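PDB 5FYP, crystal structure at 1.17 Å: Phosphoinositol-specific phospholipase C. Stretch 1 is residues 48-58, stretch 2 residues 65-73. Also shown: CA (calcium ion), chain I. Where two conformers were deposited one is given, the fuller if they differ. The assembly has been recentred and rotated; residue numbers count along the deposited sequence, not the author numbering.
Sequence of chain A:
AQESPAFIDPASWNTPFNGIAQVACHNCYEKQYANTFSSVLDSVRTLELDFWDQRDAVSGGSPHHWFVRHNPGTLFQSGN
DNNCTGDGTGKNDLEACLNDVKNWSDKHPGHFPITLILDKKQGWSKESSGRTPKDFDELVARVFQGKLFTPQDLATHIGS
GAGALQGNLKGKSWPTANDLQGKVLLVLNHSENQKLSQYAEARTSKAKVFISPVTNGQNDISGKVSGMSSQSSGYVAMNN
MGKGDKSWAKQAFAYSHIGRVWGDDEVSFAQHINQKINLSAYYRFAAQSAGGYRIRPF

Stretch 1 48-58: ELDFWDQRDAV
Stretch 2, residues 65-73: HWFVRHNPG

Three side chains, Trp 52, Phe 67 and Arg 69, organise this contact, which buries 883 Å² over both stretches. Residues 48-52 are extended, and Phe 67 and Val 68 run antiparallel to their end. Trp 52 and Phe 67 form the hydrogen-bonded pair, CA-CA 5.0 Å: Trp 52 N donates to Phe 67 O at 2.9 Å, and Phe 67 N to Trp 52 O at 2.8 Å. Phe 51 faces Val 68 in the adjoining non-hydrogen-bonded pair, CA-CA 4.6 Å. Beyond it the ladder loosens, and Arg 69 N reaches Asp 50 O by a weak bond of 3.4 Å.

Trp 52 and Phe 67 project from the same sheet face, with CB atoms 4.3 Å apart. Trp 52 (chi1 m, chi2 78°) spreads its indole along the second stretch, NE1 donating to Arg 69 O at 2.9 Å. One indole face carries both Pro 72, whose CA sits 3.9 Å from the six-membered ring centroid, and the guanidinium of Arg 69, stacked with centres 4.0 Å apart and planes at 24°.

Arg 69 starts away from stretch 1, but chi1 p followed by t and t brings its end back. Its NH1 and NH2 each donate to Gln 54 O at 2.9 Å, while NH2 also holds Pro 72 O at 2.8 Å. One cation thus ties the loop after the first strand to the turn after the second.

Phe 67 (chi1 m, chi2 88°) lies beneath that loop, with Arg 55 CA 3.8 Å from its ring centroid. On the Phe 51 and Val 68 face, Phe 51 (chi1 p, chi2 -82°) points its edge at the face of Trp 66 (chi1 m, chi2 -101°), planes at 81°. At the far end, Gly 73 adopts phi 93°, where a CB would be jammed against the preceding carbonyl and approach Arg 55 O tightly.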

# COMPACT_ATOMS: atom_id res chain seq x y z
N GLU A 48 1.55 1.81 -7.06
CA GLU A 48 2.69 2.29 -6.27
C GLU A 48 3.09 3.68 -6.74
O GLU A 48 3.14 3.94 -7.93
CB GLU A 48 3.88 1.34 -6.37
CG GLU A 48 5.09 1.76 -5.53
CD GLU A 48 6.16 0.70 -5.43
OE1 GLU A 48 6.14 -0.25 -6.23
OE2 GLU A 48 7.05 0.85 -4.53
N LEU A 49 3.43 4.52 -5.77
CA LEU A 49 3.96 5.86 -5.98
C LEU A 49 5.18 6.05 -5.11
O LEU A 49 5.09 5.86 -3.90
CB LEU A 49 2.91 6.93 -5.63
CG LEU A 49 1.71 6.98 -6.56
CD1 LEU A 49 0.52 7.66 -5.94
CD2 LEU A 49 2.10 7.64 -7.88
N ASP A 50 6.30 6.49 -5.71
CA ASP A 50 7.47 6.90 -4.94
C ASP A 50 7.40 8.41 -4.76
O ASP A 50 7.28 9.15 -5.76
CB ASP A 50 8.77 6.57 -5.68
CG ASP A 50 9.08 5.08 -5.76
OD1 ASP A 50 8.40 4.28 -5.12
OD2 ASP A 50 10.02 4.73 -6.52
N PHE A 51 7.50 8.89 -3.50
CA PHE A 51 7.27 10.31 -3.28
C PHE A 51 8.37 10.96 -2.47
O PHE A 51 8.89 10.41 -1.49
CB PHE A 51 5.86 10.58 -2.73
CG PHE A 51 5.63 10.17 -1.30
CD1 PHE A 51 5.34 8.85 -0.92
CD2 PHE A 51 5.63 11.13 -0.29
CE1 PHE A 51 5.08 8.52 0.40
CE2 PHE A 51 5.34 10.81 1.02
CZ PHE A 51 5.08 9.51 1.37
N TRP A 52 8.71 12.16 -2.92
CA TRP A 52 9.86 12.95 -2.44
C TRP A 52 9.37 14.26 -1.89
O TRP A 52 8.43 14.89 -2.42
CB TRP A 52 10.82 13.21 -3.62
CG TRP A 52 11.44 11.97 -4.19
CD1 TRP A 52 10.88 11.07 -5.03
CD2 TRP A 52 12.75 11.47 -3.90
NE1 TRP A 52 11.75 10.04 -5.27
CE2 TRP A 52 12.91 10.27 -4.59
CE3 TRP A 52 13.80 11.93 -3.10
CZ2 TRP A 52 14.07 9.50 -4.51
CZ3 TRP A 52 14.95 11.17 -3.02
CH2 TRP A 52 15.07 9.97 -3.71
N ASP A 53 10.02 14.72 -0.82
CA ASP A 53 9.73 16.04 -0.28
C ASP A 53 10.28 17.16 -1.16
O ASP A 53 9.69 18.23 -1.29
CB ASP A 53 10.36 16.17 1.11
CG ASP A 53 9.55 15.46 2.18
OD1 ASP A 53 9.19 14.28 1.99
OD2 ASP A 53 9.20 16.12 3.19
N GLN A 54 11.47 16.93 -1.71
CA GLN A 54 12.24 17.97 -2.41
C GLN A 54 12.24 17.71 -3.93
O GLN A 54 12.00 16.60 -4.38
CB GLN A 54 13.68 17.99 -1.90
CG GLN A 54 13.89 18.11 -0.42
CD GLN A 54 13.51 19.45 0.10
OE1 GLN A 54 13.42 20.43 -0.66
NE2 GLN A 54 13.21 19.50 1.37
N ARG A 55 12.54 18.75 -4.70
CA ARG A 55 12.64 18.65 -6.16
C ARG A 55 13.85 17.84 -6.56
O ARG A 55 13.82 17.11 -7.55
CB ARG A 55 12.69 20.06 -6.77
CG ARG A 55 12.74 20.10 -8.29
CD ARG A 55 12.72 21.53 -8.83
NE ARG A 55 11.40 22.12 -8.62
CZ ARG A 55 10.26 21.82 -9.29
NH1 ARG A 55 10.22 20.90 -10.28
NH2 ARG A 55 9.12 22.46 -8.96
N ASP A 56 14.91 17.99 -5.80
CA ASP A 56 16.07 17.11 -5.86
C ASP A 56 16.31 16.56 -4.47
O ASP A 56 15.36 16.35 -3.77
CB ASP A 56 17.28 17.80 -6.53
CG ASP A 56 17.76 19.05 -5.81
OD1 ASP A 56 17.37 19.28 -4.64
OD2 ASP A 56 18.51 19.81 -6.46
N ALA A 57 17.54 16.24 -4.10
CA ALA A 57 17.82 15.69 -2.78
C ALA A 57 17.82 16.72 -1.67
O ALA A 57 17.73 16.34 -0.50
CB ALA A 57 19.16 14.96 -2.81
N VAL A 58 17.93 18.00 -2.00
CA VAL A 58 18.26 19.03 -1.01
C VAL A 58 17.46 20.31 -1.13
O VAL A 58 17.66 21.22 -0.33
CB VAL A 58 19.79 19.33 -1.09
CG1 VAL A 58 20.19 20.11 -2.34
CG2 VAL A 58 20.35 20.01 0.16
N HIS A 65 2.78 19.45 -0.10
CA HIS A 65 3.07 19.00 -1.46
C HIS A 65 4.21 18.02 -1.45
O HIS A 65 5.14 18.20 -0.69
CB HIS A 65 3.50 20.25 -2.26
CG HIS A 65 4.12 19.97 -3.60
ND1 HIS A 65 5.45 19.63 -3.80
CD2 HIS A 65 3.56 20.03 -4.83
CE1 HIS A 65 5.66 19.45 -5.10
NE2 HIS A 65 4.53 19.72 -5.74
N TRP A 66 4.13 17.02 -2.32
CA TRP A 66 5.25 16.10 -2.54
C TRP A 66 5.37 15.84 -4.04
O TRP A 66 4.38 15.92 -4.76
CB TRP A 66 5.08 14.77 -1.80
CG TRP A 66 5.18 14.86 -0.27
CD1 TRP A 66 6.28 14.53 0.47
CD2 TRP A 66 4.15 15.25 0.67
NE1 TRP A 66 6.00 14.68 1.79
CE2 TRP A 66 4.71 15.12 1.95
CE3 TRP A 66 2.84 15.70 0.54
CZ2 TRP A 66 3.99 15.42 3.09
CZ3 TRP A 66 2.12 16.01 1.69
CH2 TRP A 66 2.70 15.87 2.93
N PHE A 67 6.58 15.48 -4.48
CA PHE A 67 6.88 15.13 -5.87
C PHE A 67 6.79 13.62 -6.05
O PHE A 67 6.98 12.87 -5.08
CB PHE A 67 8.29 15.55 -6.23
CG PHE A 67 8.54 17.02 -6.16
CD1 PHE A 67 8.96 17.62 -4.97
CD2 PHE A 67 8.42 17.82 -7.29
CE1 PHE A 67 9.23 18.98 -4.91
CE2 PHE A 67 8.68 19.18 -7.25
CZ PHE A 67 9.10 19.75 -6.07
N VAL A 68 6.59 13.18 -7.29
CA VAL A 68 6.62 11.75 -7.61
C VAL A 68 7.64 11.54 -8.73
O VAL A 68 7.49 12.06 -9.83
CB VAL A 68 5.24 11.21 -7.99
CG1 VAL A 68 5.31 9.81 -8.58
CG2 VAL A 68 4.30 11.24 -6.79
N ARG A 69 8.64 10.72 -8.41
CA ARG A 69 9.72 10.34 -9.33
C ARG A 69 10.49 9.19 -8.72
O ARG A 69 10.36 8.92 -7.51
CB ARG A 69 10.67 11.50 -9.60
CG ARG A 69 11.47 11.93 -8.38
CD ARG A 69 12.47 13.02 -8.74
NE ARG A 69 13.27 13.42 -7.57
CZ ARG A 69 12.85 14.26 -6.64
NH1 ARG A 69 11.69 14.90 -6.77
NH2 ARG A 69 13.61 14.46 -5.55
N HIS A 70 11.35 8.57 -9.52
CA HIS A 70 12.14 7.47 -9.03
C HIS A 70 13.46 7.90 -8.37
O HIS A 70 13.77 7.46 -7.27
CB HIS A 70 12.43 6.49 -10.16
CG HIS A 70 13.11 5.22 -9.72
ND1 HIS A 70 14.37 4.89 -10.10
CD2 HIS A 70 12.72 4.26 -8.86
CE1 HIS A 70 14.72 3.73 -9.56
NE2 HIS A 70 13.74 3.34 -8.79
N ASN A 71 14.21 8.74 -9.06
CA ASN A 71 15.56 9.06 -8.63
C ASN A 71 15.64 10.31 -7.78
O ASN A 71 14.75 11.12 -7.81
CB ASN A 71 16.46 9.18 -9.84
CG ASN A 71 16.53 7.89 -10.64
OD1 ASN A 71 16.25 7.88 -11.82
ND2 ASN A 71 16.82 6.79 -9.97
N PRO A 72 16.73 10.46 -6.98
CA PRO A 72 16.84 11.66 -6.14
C PRO A 72 16.81 12.96 -6.90
O PRO A 72 16.28 13.94 -6.39
CB PRO A 72 18.21 11.51 -5.46
CG PRO A 72 18.60 10.10 -5.60
CD PRO A 72 17.75 9.45 -6.67
N GLY A 73 17.38 12.98 -8.10
CA GLY A 73 17.31 14.19 -8.96
C GLY A 73 18.50 15.18 -8.82
O GLY A 73 18.59 16.22 -9.55
CA CA I . 9.05 2.06 -5.03
O HOH W 1 11.35 2.56 -5.58
O HOH W 2 7.41 14.48 4.42
O HOH W 3 7.33 19.53 -1.72
O HOH W 4 18.50 19.46 -9.17
O HOH W 5 10.25 -0.02 -4.92